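Local coordinates for entry-fusion complex associated protein OPG083 (Vaccinia virus, PDB 6CJ6) that is a component of the entry-fusion complex, which brings the virion core into the host cytoplasm by lipid mixing of viral and cellular membranes and subsequent pore formation, at residues Ser17-Leu22 with Gln138-Gly143; Lys8-Leu13 with Ile71-Leu76; Cys47-Thr52 with Leu122-Cys127. All blocks are in the same frame, centred on the assembly; numbering follows the deposited sequence.

How the contacts relate
From the N terminus, Lys8-Leu13 opens helix 10-24, and contact 2 ties it to Ile71-Leu76, the C-terminal part of helix 59-74 and the residues after it. Before that loop closes, Ser17-Leu22 of the first helix begins the longer loop that contact 1 closes at Gln138-Gly143, so contacts 1 and 2 cross. Cys47-Thr52 also starts inside both loops; contact 3 joins it to Leu122-Cys127, crossing contact 2 but nested within contact 1. Tyr11 OH on Gln138 O and Ser17 OG with Glu72 OE1 link contacts 1 and 2. Contact 2 joins two helices, contact 1 joins helix 10-24 to the sheet of strands 133-141 and 47-53, and contact 3 joins that sheet to the one holding strand 119-127.

Contact 1 of 3, residues Ser17-Leu22 with Gln138-Gly143; sequences SYLQKL and QIVNTG. With PDO (1,3-propandiol), chain X; MOH (methanol), chain B.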
ATOM      1  N   SER A  17       6.957  -2.934   6.939  1.00 40.43           N
ATOM      2  CA  SER A  17       7.908  -3.719   6.160  1.00 36.54           C
ATOM      3  C   SER A  17       8.299  -2.994   4.881  1.00 37.80           C
ATOM      4  O   SER A  17       9.480  -2.940   4.520  1.00 41.13           O
ATOM      5  CB  SER A  17       7.293  -5.077   5.820  1.00 38.75           C
ATOM      6  OG  SER A  17       8.044  -5.738   4.815  1.00 44.04           O
ATOM      7  N   TYR A  18       7.314  -2.431   4.182  1.00 32.51           N
ATOM      8  CA  TYR A  18       7.580  -1.795   2.897  1.00 37.39           C
ATOM      9  C   TYR A  18       8.419  -0.534   3.065  1.00 44.01           C
ATOM     10  O   TYR A  18       9.280  -0.242   2.226  1.00 39.80           O
ATOM     11  CB  TYR A  18       6.256  -1.494   2.192  1.00 32.90           C
ATOM     12  CG  TYR A  18       6.402  -0.880   0.821  1.00 36.31           C
ATOM     13  CD1 TYR A  18       7.256  -1.434  -0.124  1.00 34.20           C
ATOM     14  CD2 TYR A  18       5.667   0.241   0.464  1.00 33.31           C
ATOM     15  CE1 TYR A  18       7.384  -0.878  -1.381  1.00 29.30           C
ATOM     16  CE2 TYR A  18       5.789   0.804  -0.791  1.00 34.38           C
ATOM     17  CZ  TYR A  18       6.649   0.241  -1.708  1.00 30.93           C
ATOM     18  OH  TYR A  18       6.773   0.801  -2.956  1.00 32.42           O
ATOM     19  N   LEU A  19       8.196   0.221   4.146  1.00 38.65           N
ATOM     20  CA  LEU A  19       8.955   1.451   4.356  1.00 41.53           C
ATOM     21  C   LEU A  19      10.432   1.164   4.609  1.00 40.77           C
ATOM     22  O   LEU A  19      11.298   1.907   4.135  1.00 48.41           O
ATOM     23  CB  LEU A  19       8.345   2.275   5.491  1.00 31.15           C
ATOM     24  CG  LEU A  19       6.992   2.921   5.188  1.00 36.04           C
ATOM     25  CD1 LEU A  19       6.417   3.596   6.426  1.00 47.04           C
ATOM     26  CD2 LEU A  19       7.108   3.906   4.037  1.00 41.55           C
ATOM     27  N   GLN A  20      10.737   0.099   5.358  1.00 37.90           N
ATOM     28  CA  GLN A  20      12.130  -0.289   5.567  1.00 49.69           C
ATOM     29  C   GLN A  20      12.839  -0.519   4.239  1.00 52.43           C
ATOM     30  O   GLN A  20      13.960  -0.041   4.025  1.00 52.63           O
ATOM     31  CB  GLN A  20      12.200  -1.562   6.412  1.00 48.88           C
ATOM     32  CG  GLN A  20      12.078  -1.361   7.908  1.00 54.41           C
ATOM     33  CD  GLN A  20      12.417  -2.626   8.676  1.00 55.65           C
ATOM     34  OE1 GLN A  20      13.004  -3.556   8.127  1.00 63.43           O
ATOM     35  NE2 GLN A  20      12.043  -2.671   9.950  1.00 60.58           N
ATOM     36  N   LYS A  21      12.196  -1.256   3.334  1.00 48.87           N
ATOM     37  CA  LYS A  21      12.813  -1.566   2.050  1.00 46.73           C
ATOM     38  C   LYS A  21      12.973  -0.315   1.195  1.00 49.21           C
ATOM     39  O   LYS A  21      13.970  -0.169   0.478  1.00 52.22           O
ATOM     40  CB  LYS A  21      11.978  -2.620   1.327  1.00 45.25           C
ATOM     41  CG  LYS A  21      11.817  -3.924   2.099  1.00 44.09           C
ATOM     42  CD  LYS A  21      10.480  -4.576   1.785  1.00 44.43           C
ATOM     43  CE  LYS A  21      10.596  -6.087   1.642  1.00 46.25           C
ATOM     44  NZ  LYS A  21      10.981  -6.763   2.910  1.00 51.00           N
ATOM     45  N   LEU A  22      12.004   0.603   1.260  1.00 50.91           N
ATOM     46  CA  LEU A  22      12.095   1.833   0.477  1.00 51.24           C
ATOM     47  C   LEU A  22      13.295   2.672   0.899  1.00 57.61           C
ATOM     48  O   LEU A  22      13.967   3.276   0.054  1.00 60.89           O
ATOM     49  CB  LEU A  22      10.807   2.645   0.614  1.00 45.99           C
ATOM     50  CG  LEU A  22       9.539   2.092  -0.035  1.00 45.50           C
ATOM     51  CD1 LEU A  22       8.375   3.046   0.176  1.00 37.93           C
ATOM     52  CD2 LEU A  22       9.761   1.833  -1.514  1.00 44.42           C
ATOM     53  N   GLN A 138      -0.546   4.788   6.990  1.00 28.74           N
ATOM     54  CA  GLN A 138       0.600   5.424   6.352  1.00 37.71           C
ATOM     55  C   GLN A 138       0.527   5.218   4.844  1.00 31.05           C
ATOM     56  O   GLN A 138       0.583   4.081   4.363  1.00 30.24           O
ATOM     57  CB  GLN A 138       1.892   4.833   6.907  1.00 35.49           C
ATOM     58  CG  GLN A 138       2.154   5.202   8.350  1.00 34.99           C
ATOM     59  CD  GLN A 138       2.948   4.147   9.080  1.00 42.45           C
ATOM     60  OE1 GLN A 138       2.393   3.152   9.550  1.00 42.21           O
ATOM     61  NE2 GLN A 138       4.256   4.354   9.178  1.00 40.99           N
ATOM     62  N   ILE A 139       0.405   6.314   4.101  1.00 28.06           N
ATOM     63  CA  ILE A 139       0.332   6.291   2.645  1.00 22.53           C
ATOM     64  C   ILE A 139       1.600   6.941   2.108  1.00 28.25           C
ATOM     65  O   ILE A 139       1.885   8.108   2.411  1.00 30.17           O
ATOM     66  CB  ILE A 139      -0.931   7.001   2.126  1.00 21.97           C
ATOM     67  CG1 ILE A 139      -2.130   6.051   2.136  1.00 39.45           C
ATOM     68  CG2 ILE A 139      -0.719   7.528   0.719  1.00 25.00           C
ATOM     69  CD1 ILE A 139      -2.705   5.775   3.499  1.00 32.69           C
ATOM     70  N   VAL A 140       2.368   6.191   1.321  1.00 27.76           N
ATOM     71  CA  VAL A 140       3.642   6.661   0.791  1.00 29.70           C
ATOM     72  C   VAL A 140       3.527   6.820  -0.718  1.00 29.62           C
ATOM     73  O   VAL A 140       3.104   5.894  -1.421  1.00 33.78           O
ATOM     74  CB  VAL A 140       4.808   5.736   1.187  1.00 35.78           C
ATOM     75  CG1 VAL A 140       4.500   4.290   0.842  1.00 35.51           C
ATOM     76  CG2 VAL A 140       6.097   6.188   0.516  1.00 37.24           C
ATOM     77  N   ASN A 141       3.889   8.001  -1.212  1.00 32.18           N
ATOM     78  CA  ASN A 141       3.936   8.270  -2.642  1.00 35.54           C
ATOM     79  C   ASN A 141       5.315   7.890  -3.163  1.00 37.59           C
ATOM     80  O   ASN A 141       6.328   8.389  -2.663  1.00 37.41           O
ATOM     81  CB  ASN A 141       3.693   9.754  -2.910  1.00 29.66           C
ATOM     82  CG  ASN A 141       3.876  10.116  -4.372  1.00 37.02           C
ATOM     83  OD1 ASN A 141       3.516   9.341  -5.261  1.00 34.62           O
ATOM     84  ND2 ASN A 141       4.452  11.286  -4.632  1.00 31.83           N
ATOM     85  N   THR A 142       5.360   7.015  -4.167  1.00 33.02           N
ATOM     86  CA  THR A 142       6.618   6.688  -4.826  1.00 37.34           C
ATOM     87  C   THR A 142       6.758   7.348  -6.193  1.00 32.72           C
ATOM     88  O   THR A 142       7.565   6.896  -7.011  1.00 38.77           O
ATOM     89  CB  THR A 142       6.834   5.178  -4.923  1.00 37.01           C
ATOM     90  OG1 THR A 142       5.699   4.565  -5.550  1.00 26.06           O
ATOM     91  CG2 THR A 142       7.078   4.587  -3.539  1.00 34.86           C
ATOM     92  N   GLY A 143       6.002   8.412  -6.453  1.00 39.08           N
ATOM     93  CA  GLY A 143       6.167   9.156  -7.684  1.00 37.85           C
ATOM     94  C   GLY A 143       5.816   8.402  -8.942  1.00 36.46           C
ATOM     95  O   GLY A 143       6.255   8.788 -10.028  1.00 39.90           O
TER
HETATM   96  C1  PDO X 220       9.690  -6.335   8.500  1.00 54.51           C
HETATM   97  O1  PDO X 220       8.632  -5.389   8.691  1.00 55.19           O
HETATM   98  C2  PDO X 220       9.984  -6.475   7.011  1.00 46.02           C
HETATM   99  C3  PDO X 220      11.054  -5.484   6.570  1.00 51.15           C
HETATM  100  O3  PDO X 220      11.189  -5.529   5.145  1.00 53.88           O
HETATM  101  C   MOH B 241       4.313   2.629  -3.724  1.00 34.54           C
HETATM  102  O   MOH B 241       3.311   3.618  -3.847  1.00 41.92           O
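Ser17-Leu22 and Gln138-Gly143 make a buried helix-on-sheet contact, in which Tyr18, Leu19 and Leu22 of helix 10-24 pack against Gln138, Val140 and Thr142 on strand 133-141 and the turn after it. The two axes approach to 10.6 Å with their directions 30° apart, so the helix runs roughly with the strand, and the gap is filled by side chains. Val140 is the central strand residue, touched by all three helix residues. Its CG1 takes the crowded position between backbone N and carbonyl carbon (chi1 52°), and CG2 is anti to N. Val140 CG2 meets Leu22 CD1 tip to tip at 3.9 Å, while CG1 stands obliquely to the Tyr18 ring, 4.1 Å from CE2. Leu19 slides past Val140 in the opposite direction, and its CD1 branch reaches Gln138 NE2 at 3.6 Å. Within the helix, Leu22 CG lies 3.8 Å above the centre of one face of the Tyr18 ring. The phenol end of that ring meets Thr142 tip to tip, with OH 3.8 Å from CG2, and a bound methanol sits at the ring edge near its plane. Helix 59-74 also packs on Tyr18, through Ser62 and Met66. Away from the strand, Lys21 NZ donates to O3 of a 1,3-propandiol at 2.6 Å. In the turn, Asn141 OD1 accepts from Gly143 N, an Asx turn. No hydrogen bond joins the two segments: their cohesion is mainly that of apolar packing, and Tyr18 OH is buried without a hydrogen-bonding partner in the model, which suggests that packing alone positions the ring.

Contact 2 of 3, residues Lys8-Leu13 with Ile71-Leu76; sequences KTLYNL and IEVISL. With PDO (1,3-propandiol), chain X.
Val73, Leu10 and Leu13 bury the most surface here, where the first turn of helix 10-24 packs against the C-terminal part of helix 59-74 just behind a capping box. The backbones are close at one point, the CA atoms of Leu13 and Val73 lying 6.5 Å apart. Val73 sits between the two leucines. With CG1 anti to the backbone N (chi1 156°), that branch meets Leu10 CD2 at 3.8 Å, and the two side chains slide past each other in opposite directions; the same CG1 also approaches Leu13 CB, at 4.1 Å. CG2 lies on Leu13, 3.5 Å from its C atom, and touches CB as well. Leu10 uses its second branch too: CD1 comes within 4.3 Å of Ile74 CD1, although the CB of Ile74 points away from helix 10-24. Ile161 and Val163, from the C-terminal part of the chain, also cover Leu10. The box caps the start of helix 10-24, at whose first turn the leucines lie. Thr9 N donates to Asn12 OD1 at 2.8 Å in a nearly straight bond of 172°, and Thr9 OG1 accepts a weak capping bond from Tyr11 N. Asn12 ND2 donates to Leu136 O, which joins this turn to strand 133-141. On the other segment Ser75 OG turns back onto Ile71 O at 2.9 Å. Toward the exposed side, CD1 of Leu13 meets CD1 of Leu76 at 4.2 Å.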
ATOM      1  N   LYS A   8      -4.849  -1.361  15.140  1.00 38.15           N
ATOM      2  CA  LYS A   8      -3.919  -1.894  14.152  1.00 43.54           C
ATOM      3  C   LYS A   8      -4.578  -2.924  13.245  1.00 34.93           C
ATOM      4  O   LYS A   8      -5.435  -3.701  13.675  1.00 37.19           O
ATOM      5  CB  LYS A   8      -2.708  -2.521  14.840  1.00 41.48           C
ATOM      6  CG  LYS A   8      -1.629  -1.522  15.195  1.00 44.06           C
ATOM      7  CD  LYS A   8      -0.494  -2.174  15.952  1.00 49.07           C
ATOM      8  CE  LYS A   8       0.543  -1.142  16.332  1.00 47.14           C
ATOM      9  NZ  LYS A   8       1.545  -1.707  17.265  1.00 57.76           N
ATOM     10  N   THR A   9      -4.163  -2.922  11.980  1.00 33.98           N
ATOM     11  CA  THR A   9      -4.609  -3.875  10.976  1.00 28.32           C
ATOM     12  C   THR A   9      -3.384  -4.477  10.300  1.00 31.63           C
ATOM     13  O   THR A   9      -2.239  -4.152  10.632  1.00 27.56           O
ATOM     14  CB  THR A   9      -5.497  -3.204   9.922  1.00 29.95           C
ATOM     15  OG1 THR A   9      -4.685  -2.381   9.075  1.00 34.25           O
ATOM     16  CG2 THR A   9      -6.574  -2.351  10.580  1.00 35.08           C
ATOM     17  N   LEU A  10      -3.631  -5.359   9.327  1.00 34.32           N
ATOM     18  CA  LEU A  10      -2.530  -5.977   8.596  1.00 26.48           C
ATOM     19  C   LEU A  10      -1.766  -4.968   7.748  1.00 30.45           C
ATOM     20  O   LEU A  10      -0.562  -5.141   7.526  1.00 28.28           O
ATOM     21  CB  LEU A  10      -3.036  -7.122   7.721  1.00 33.55           C
ATOM     22  CG  LEU A  10      -3.009  -8.509   8.358  1.00 41.34           C
ATOM     23  CD1 LEU A  10      -3.367  -9.569   7.331  1.00 42.07           C
ATOM     24  CD2 LEU A  10      -1.639  -8.776   8.954  1.00 35.72           C
ATOM     25  N   TYR A  11      -2.435  -3.920   7.259  1.00 25.83           N
ATOM     26  CA  TYR A  11      -1.726  -2.926   6.461  1.00 23.31           C
ATOM     27  C   TYR A  11      -0.617  -2.256   7.259  1.00 30.79           C
ATOM     28  O   TYR A  11       0.412  -1.875   6.688  1.00 28.44           O
ATOM     29  CB  TYR A  11      -2.692  -1.890   5.883  1.00 23.43           C
ATOM     30  CG  TYR A  11      -1.987  -0.809   5.091  1.00 25.51           C
ATOM     31  CD1 TYR A  11      -1.469  -1.072   3.829  1.00 31.88           C
ATOM     32  CD2 TYR A  11      -1.819   0.467   5.613  1.00 25.89           C
ATOM     33  CE1 TYR A  11      -0.810  -0.094   3.108  1.00 29.91           C
ATOM     34  CE2 TYR A  11      -1.170   1.455   4.897  1.00 26.59           C
ATOM     35  CZ  TYR A  11      -0.670   1.170   3.645  1.00 29.39           C
ATOM     36  OH  TYR A  11      -0.021   2.149   2.930  1.00 34.08           O
ATOM     37  N   ASN A  12      -0.802  -2.107   8.574  1.00 34.34           N
ATOM     38  CA  ASN A  12       0.264  -1.579   9.420  1.00 32.59           C
ATOM     39  C   ASN A  12       1.518  -2.437   9.316  1.00 27.87           C
ATOM     40  O   ASN A  12       2.628  -1.919   9.148  1.00 25.77           O
ATOM     41  CB  ASN A  12      -0.211  -1.500  10.869  1.00 28.54           C
ATOM     42  CG  ASN A  12      -1.322  -0.492  11.062  1.00 40.40           C
ATOM     43  OD1 ASN A  12      -2.503  -0.850  11.095  1.00 38.89           O
ATOM     44  ND2 ASN A  12      -0.952   0.777  11.189  1.00 32.63           N
ATOM     45  N   LEU A  13       1.360  -3.759   9.412  1.00 24.54           N
ATOM     46  CA  LEU A  13       2.512  -4.644   9.279  1.00 32.70           C
ATOM     47  C   LEU A  13       3.117  -4.553   7.884  1.00 29.43           C
ATOM     48  O   LEU A  13       4.345  -4.566   7.731  1.00 34.41           O
ATOM     49  CB  LEU A  13       2.111  -6.082   9.605  1.00 34.53           C
ATOM     50  CG  LEU A  13       1.465  -6.291  10.974  1.00 38.40           C
ATOM     51  CD1 LEU A  13       1.241  -7.770  11.248  1.00 46.37           C
ATOM     52  CD2 LEU A  13       2.313  -5.658  12.069  1.00 52.15           C
ATOM     53  N   ILE A  71       3.779 -10.780   0.617  1.00 38.22           N
ATOM     54  CA  ILE A  71       3.987 -12.192   0.925  1.00 34.02           C
ATOM     55  C   ILE A  71       4.468 -12.358   2.359  1.00 38.72           C
ATOM     56  O   ILE A  71       3.980 -13.221   3.100  1.00 34.08           O
ATOM     57  CB  ILE A  71       4.962 -12.816  -0.089  1.00 37.99           C
ATOM     58  CG1 ILE A  71       4.317 -12.881  -1.475  1.00 28.88           C
ATOM     59  CG2 ILE A  71       5.409 -14.193   0.381  1.00 33.30           C
ATOM     60  CD1 ILE A  71       5.313 -13.029  -2.599  1.00 42.22           C
ATOM     61  N   GLU A  72       5.422 -11.522   2.776  1.00 36.09           N
ATOM     62  CA  GLU A  72       5.954 -11.613   4.131  1.00 38.34           C
ATOM     63  C   GLU A  72       4.863 -11.423   5.176  1.00 44.65           C
ATOM     64  O   GLU A  72       4.831 -12.133   6.187  1.00 50.72           O
ATOM     65  CB  GLU A  72       7.048 -10.567   4.322  1.00 37.01           C
ATOM     66  CG  GLU A  72       7.518 -10.453   5.750  1.00 44.78           C
ATOM     67  CD  GLU A  72       8.142  -9.111   6.048  1.00 49.99           C
ATOM     68  OE1 GLU A  72       8.599  -8.443   5.095  1.00 41.88           O
ATOM     69  OE2 GLU A  72       8.163  -8.723   7.236  1.00 54.00           O
ATOM     70  N   VAL A  73       3.956 -10.473   4.947  1.00 39.39           N
ATOM     71  CA  VAL A  73       2.946 -10.154   5.949  1.00 38.68           C
ATOM     72  C   VAL A  73       1.772 -11.123   5.882  1.00 39.24           C
ATOM     73  O   VAL A  73       1.220 -11.516   6.915  1.00 39.91           O
ATOM     74  CB  VAL A  73       2.509  -8.683   5.814  1.00 34.41           C
ATOM     75  CG1 VAL A  73       1.120  -8.473   6.401  1.00 40.42           C
ATOM     76  CG2 VAL A  73       3.523  -7.779   6.494  1.00 35.94           C
ATOM     77  N   ILE A  74       1.375 -11.530   4.674  1.00 40.33           N
ATOM     78  CA  ILE A  74       0.194 -12.373   4.527  1.00 46.07           C
ATOM     79  C   ILE A  74       0.402 -13.768   5.108  1.00 47.16           C
ATOM     80  O   ILE A  74      -0.576 -14.443   5.444  1.00 42.85           O
ATOM     81  CB  ILE A  74      -0.280 -12.415   3.061  1.00 42.01           C
ATOM     82  CG1 ILE A  74      -1.804 -12.517   2.997  1.00 33.07           C
ATOM     83  CG2 ILE A  74       0.378 -13.567   2.310  1.00 38.60           C
ATOM     84  CD1 ILE A  74      -2.508 -11.279   3.493  1.00 38.25           C
ATOM     85  N   SER A  75       1.654 -14.212   5.256  1.00 46.58           N
ATOM     86  CA  SER A  75       1.917 -15.555   5.762  1.00 50.02           C
ATOM     87  C   SER A  75       1.407 -15.759   7.183  1.00 48.39           C
ATOM     88  O   SER A  75       1.243 -16.907   7.611  1.00 51.96           O
ATOM     89  CB  SER A  75       3.412 -15.870   5.683  1.00 49.13           C
ATOM     90  OG  SER A  75       3.852 -15.891   4.336  1.00 46.64           O
ATOM     91  N   LEU A  76       1.150 -14.682   7.920  1.00 52.36           N
ATOM     92  CA  LEU A  76       0.625 -14.779   9.275  1.00 48.97           C
ATOM     93  C   LEU A  76      -0.859 -15.128   9.309  1.00 47.04           C
ATOM     94  O   LEU A  76      -1.457 -15.131  10.390  1.00 55.82           O
ATOM     95  CB  LEU A  76       0.899 -13.480  10.043  1.00 55.27           C
ATOM     96  CG  LEU A  76       2.387 -13.138  10.187  1.00 60.88           C
ATOM     97  CD1 LEU A  76       2.589 -11.741  10.750  1.00 53.44           C
ATOM     98  CD2 LEU A  76       3.088 -14.177  11.052  1.00 61.38           C
TER
HETATM   99  C1  PDO X 220       9.690  -6.335   8.500  1.00 54.51           C
HETATM  100  O1  PDO X 220       8.632  -5.389   8.691  1.00 55.19           O
HETATM  101  C2  PDO X 220       9.984  -6.475   7.011  1.00 46.02           C
HETATM  102  C3  PDO X 220      11.054  -5.484   6.570  1.00 51.15           C
HETATM  103  O3  PDO X 220      11.189  -5.529   5.145  1.00 53.88           O

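Contact 3 of 3, residues Cys47-Thr52 with Leu122-Cys127; sequences CALRIT and LDIGEC. With PDO (1,3-propandiol), chain C.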
ATOM      1  N   CYS A  47      -9.764   8.442  11.763  1.00 24.87           N
ATOM      2  CA  CYS A  47      -8.674   8.106  10.859  1.00 30.08           C
ATOM      3  C   CYS A  47      -7.433   8.924  11.189  1.00 34.16           C
ATOM      4  O   CYS A  47      -7.517  10.138  11.409  1.00 36.24           O
ATOM      5  CB  CYS A  47      -9.088   8.368   9.413  1.00 27.77           C
ATOM      6  SG  CYS A  47      -7.955   7.668   8.203  1.00 41.04           S
ATOM      7  N   ALA A  48      -6.285   8.256  11.211  1.00 40.29           N
ATOM      8  CA  ALA A  48      -4.981   8.903  11.305  1.00 32.23           C
ATOM      9  C   ALA A  48      -4.234   8.599  10.014  1.00 39.14           C
ATOM     10  O   ALA A  48      -3.831   7.455   9.779  1.00 38.41           O
ATOM     11  CB  ALA A  48      -4.208   8.396  12.522  1.00 42.95           C
ATOM     12  N   LEU A  49      -4.065   9.615   9.173  1.00 32.88           N
ATOM     13  CA  LEU A  49      -3.357   9.472   7.911  1.00 32.38           C
ATOM     14  C   LEU A  49      -1.946  10.024   8.043  1.00 40.27           C
ATOM     15  O   LEU A  49      -1.735  11.082   8.645  1.00 41.08           O
ATOM     16  CB  LEU A  49      -4.091  10.210   6.790  1.00 35.08           C
ATOM     17  CG  LEU A  49      -5.232   9.479   6.084  1.00 39.31           C
ATOM     18  CD1 LEU A  49      -5.966  10.422   5.151  1.00 32.94           C
ATOM     19  CD2 LEU A  49      -4.692   8.286   5.310  1.00 32.16           C
ATOM     20  N   ARG A  50      -0.980   9.300   7.481  1.00 33.25           N
ATOM     21  CA  ARG A  50       0.418   9.724   7.434  1.00 39.03           C
ATOM     22  C   ARG A  50       0.853   9.681   5.973  1.00 37.17           C
ATOM     23  O   ARG A  50       1.148   8.608   5.438  1.00 39.20           O
ATOM     24  CB  ARG A  50       1.294   8.825   8.301  1.00 42.04           C
ATOM     25  CG  ARG A  50       1.417   9.279   9.744  1.00 50.46           C
ATOM     26  CD  ARG A  50       2.658  10.137   9.950  1.00 53.62           C
ATOM     27  NE  ARG A  50       2.723  10.686  11.302  1.00 54.15           N
ATOM     28  CZ  ARG A  50       3.840  11.106  11.888  1.00 51.36           C
ATOM     29  NH1 ARG A  50       4.999  11.028  11.249  1.00 55.80           N
ATOM     30  NH2 ARG A  50       3.800  11.592  13.121  1.00 53.20           N
ATOM     31  N   ILE A  51       0.891  10.843   5.329  1.00 38.02           N
ATOM     32  CA  ILE A  51       1.213  10.947   3.911  1.00 34.72           C
ATOM     33  C   ILE A  51       2.653  11.421   3.784  1.00 35.80           C
ATOM     34  O   ILE A  51       3.024  12.460   4.343  1.00 32.72           O
ATOM     35  CB  ILE A  51       0.246  11.897   3.189  1.00 37.42           C
ATOM     36  CG1 ILE A  51      -1.200  11.517   3.514  1.00 34.26           C
ATOM     37  CG2 ILE A  51       0.489  11.861   1.685  1.00 38.58           C
ATOM     38  CD1 ILE A  51      -2.207  12.588   3.177  1.00 37.50           C
ATOM     39  N   THR A  52       3.466  10.653   3.058  1.00 36.16           N
ATOM     40  CA  THR A  52       4.872  10.967   2.853  1.00 35.86           C
ATOM     41  C   THR A  52       5.252  10.664   1.412  1.00 38.44           C
ATOM     42  O   THR A  52       4.679   9.778   0.772  1.00 35.88           O
ATOM     43  CB  THR A  52       5.776  10.125   3.762  1.00 39.16           C
ATOM     44  OG1 THR A  52       5.519   8.733   3.526  1.00 27.59           O
ATOM     45  CG2 THR A  52       5.529  10.452   5.229  1.00 39.25           C
ATOM     46  N   LEU A 122      -6.069   9.224  -4.427  1.00 28.69           N
ATOM     47  CA  LEU A 122      -5.884   7.917  -3.810  1.00 29.48           C
ATOM     48  C   LEU A 122      -7.086   7.586  -2.938  1.00 32.26           C
ATOM     49  O   LEU A 122      -7.476   8.387  -2.082  1.00 25.03           O
ATOM     50  CB  LEU A 122      -4.598   7.877  -2.980  1.00 28.27           C
ATOM     51  CG  LEU A 122      -3.862   6.537  -3.043  1.00 39.50           C
ATOM     52  CD1 LEU A 122      -3.624   6.150  -4.493  1.00 35.53           C
ATOM     53  CD2 LEU A 122      -2.548   6.600  -2.291  1.00 40.59           C
ATOM     54  N   ASP A 123      -7.664   6.405  -3.154  1.00 29.82           N
ATOM     55  CA  ASP A 123      -8.844   5.943  -2.428  1.00 30.98           C
ATOM     56  C   ASP A 123      -8.386   4.945  -1.368  1.00 28.75           C
ATOM     57  O   ASP A 123      -7.859   3.879  -1.700  1.00 35.48           O
ATOM     58  CB  ASP A 123      -9.827   5.295  -3.404  1.00 30.32           C
ATOM     59  CG  ASP A 123     -11.126   4.858  -2.744  1.00 32.12           C
ATOM     60  OD1 ASP A 123     -11.283   5.043  -1.519  1.00 31.35           O
ATOM     61  OD2 ASP A 123     -11.999   4.326  -3.460  1.00 36.03           O
ATOM     62  N   ILE A 124      -8.590   5.287  -0.097  1.00 28.92           N
ATOM     63  CA  ILE A 124      -8.138   4.432   0.994  1.00 27.94           C
ATOM     64  C   ILE A 124      -9.276   3.548   1.485  1.00 25.88           C
ATOM     65  O   ILE A 124      -9.125   2.819   2.470  1.00 25.86           O
ATOM     66  CB  ILE A 124      -7.519   5.240   2.149  1.00 30.75           C
ATOM     67  CG1 ILE A 124      -8.577   6.118   2.821  1.00 27.82           C
ATOM     68  CG2 ILE A 124      -6.343   6.081   1.661  1.00 35.50           C
ATOM     69  CD1 ILE A 124      -8.085   6.767   4.080  1.00 32.73           C
ATOM     70  N   GLY A 125     -10.419   3.602   0.807  1.00 20.21           N
ATOM     71  CA  GLY A 125     -11.550   2.790   1.209  1.00 28.40           C
ATOM     72  C   GLY A 125     -12.175   3.227   2.520  1.00 26.89           C
ATOM     73  O   GLY A 125     -12.746   4.315   2.605  1.00 30.37           O
ATOM     74  N   GLU A 126     -12.078   2.389   3.549  1.00 29.49           N
ATOM     75  CA  GLU A 126     -12.729   2.631   4.831  1.00 30.56           C
ATOM     76  C   GLU A 126     -11.666   2.784   5.907  1.00 30.52           C
ATOM     77  O   GLU A 126     -10.939   1.830   6.207  1.00 32.46           O
ATOM     78  CB  GLU A 126     -13.657   1.472   5.196  1.00 39.42           C
ATOM     79  CG  GLU A 126     -14.563   1.005   4.071  1.00 42.27           C
ATOM     80  CD  GLU A 126     -14.835  -0.488   4.132  1.00 55.16           C
ATOM     81  OE1 GLU A 126     -14.365  -1.144   5.088  1.00 51.87           O
ATOM     82  OE2 GLU A 126     -15.513  -1.009   3.221  1.00 54.67           O
ATOM     83  N   CYS A 127     -11.589   3.972   6.501  1.00 26.83           N
ATOM     84  CA  CYS A 127     -10.649   4.266   7.581  1.00 28.12           C
ATOM     85  C   CYS A 127     -11.470   4.601   8.824  1.00 32.90           C
ATOM     86  O   CYS A 127     -11.761   5.771   9.091  1.00 28.50           O
ATOM     87  CB  CYS A 127      -9.727   5.422   7.190  1.00 26.78           C
ATOM     88  SG  CYS A 127      -8.343   5.679   8.318  1.00 32.45           S
TER
HETATM   89  C1  PDO C 225       7.941   7.458   7.280  1.00 54.08           C
HETATM   90  O1  PDO C 225       7.330   7.582   6.074  1.00 48.90           O
HETATM   91  C2  PDO C 225       9.287   6.879   7.294  1.00 61.48           C
HETATM   92  C3  PDO C 225       9.376   5.598   8.044  1.00 54.22           C
HETATM   93  O3  PDO C 225       9.060   5.931   9.313  1.00 56.04           O
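No aromatic ring takes part where Cys47 and Leu49 meet Cys127 and Ile124; a flat group on the second strand, set back from the contact, is the Asp123 carboxylate, whose OD1 is approached from above its plane by Gly125 N. That bond, 2.9 Å long and 46° out of the plane, closes an Asx turn, while OD2 forms a salt bridge with Lys156. Gly125 has a positive phi of 69°, which favours glycine. The covalent link lies at one end of the contact: Cys47 SG and Cys127 SG are 2.0 Å apart, each sulfur anti to its own backbone N, and the bridge turns through a right-handed chi3 of 86°. It is one of three disulfides in the chain and covalently ties two different sheets, since strand 47-53 pairs with strand 133-141, whereas strand 119-127 lies between strands 36-41 and 43-44. The segments run roughly antiparallel, but their axes come no closer than 8.5 Å and no hydrogen bond crosses, so these strands are not paired with each other; besides the disulfide, the contact is side-chain packing. The CA atoms of the two cysteines, 5.4 Å apart, are the nearest CA pair across the segments. Leu49 CD2 and Ile124 CD1 reach toward each other tip to tip at 3.9 Å, and the same CD1 lies 4.2 Å from Cys47 SG. Val40 of strand 36-41 touches both Leu49 and Ile124.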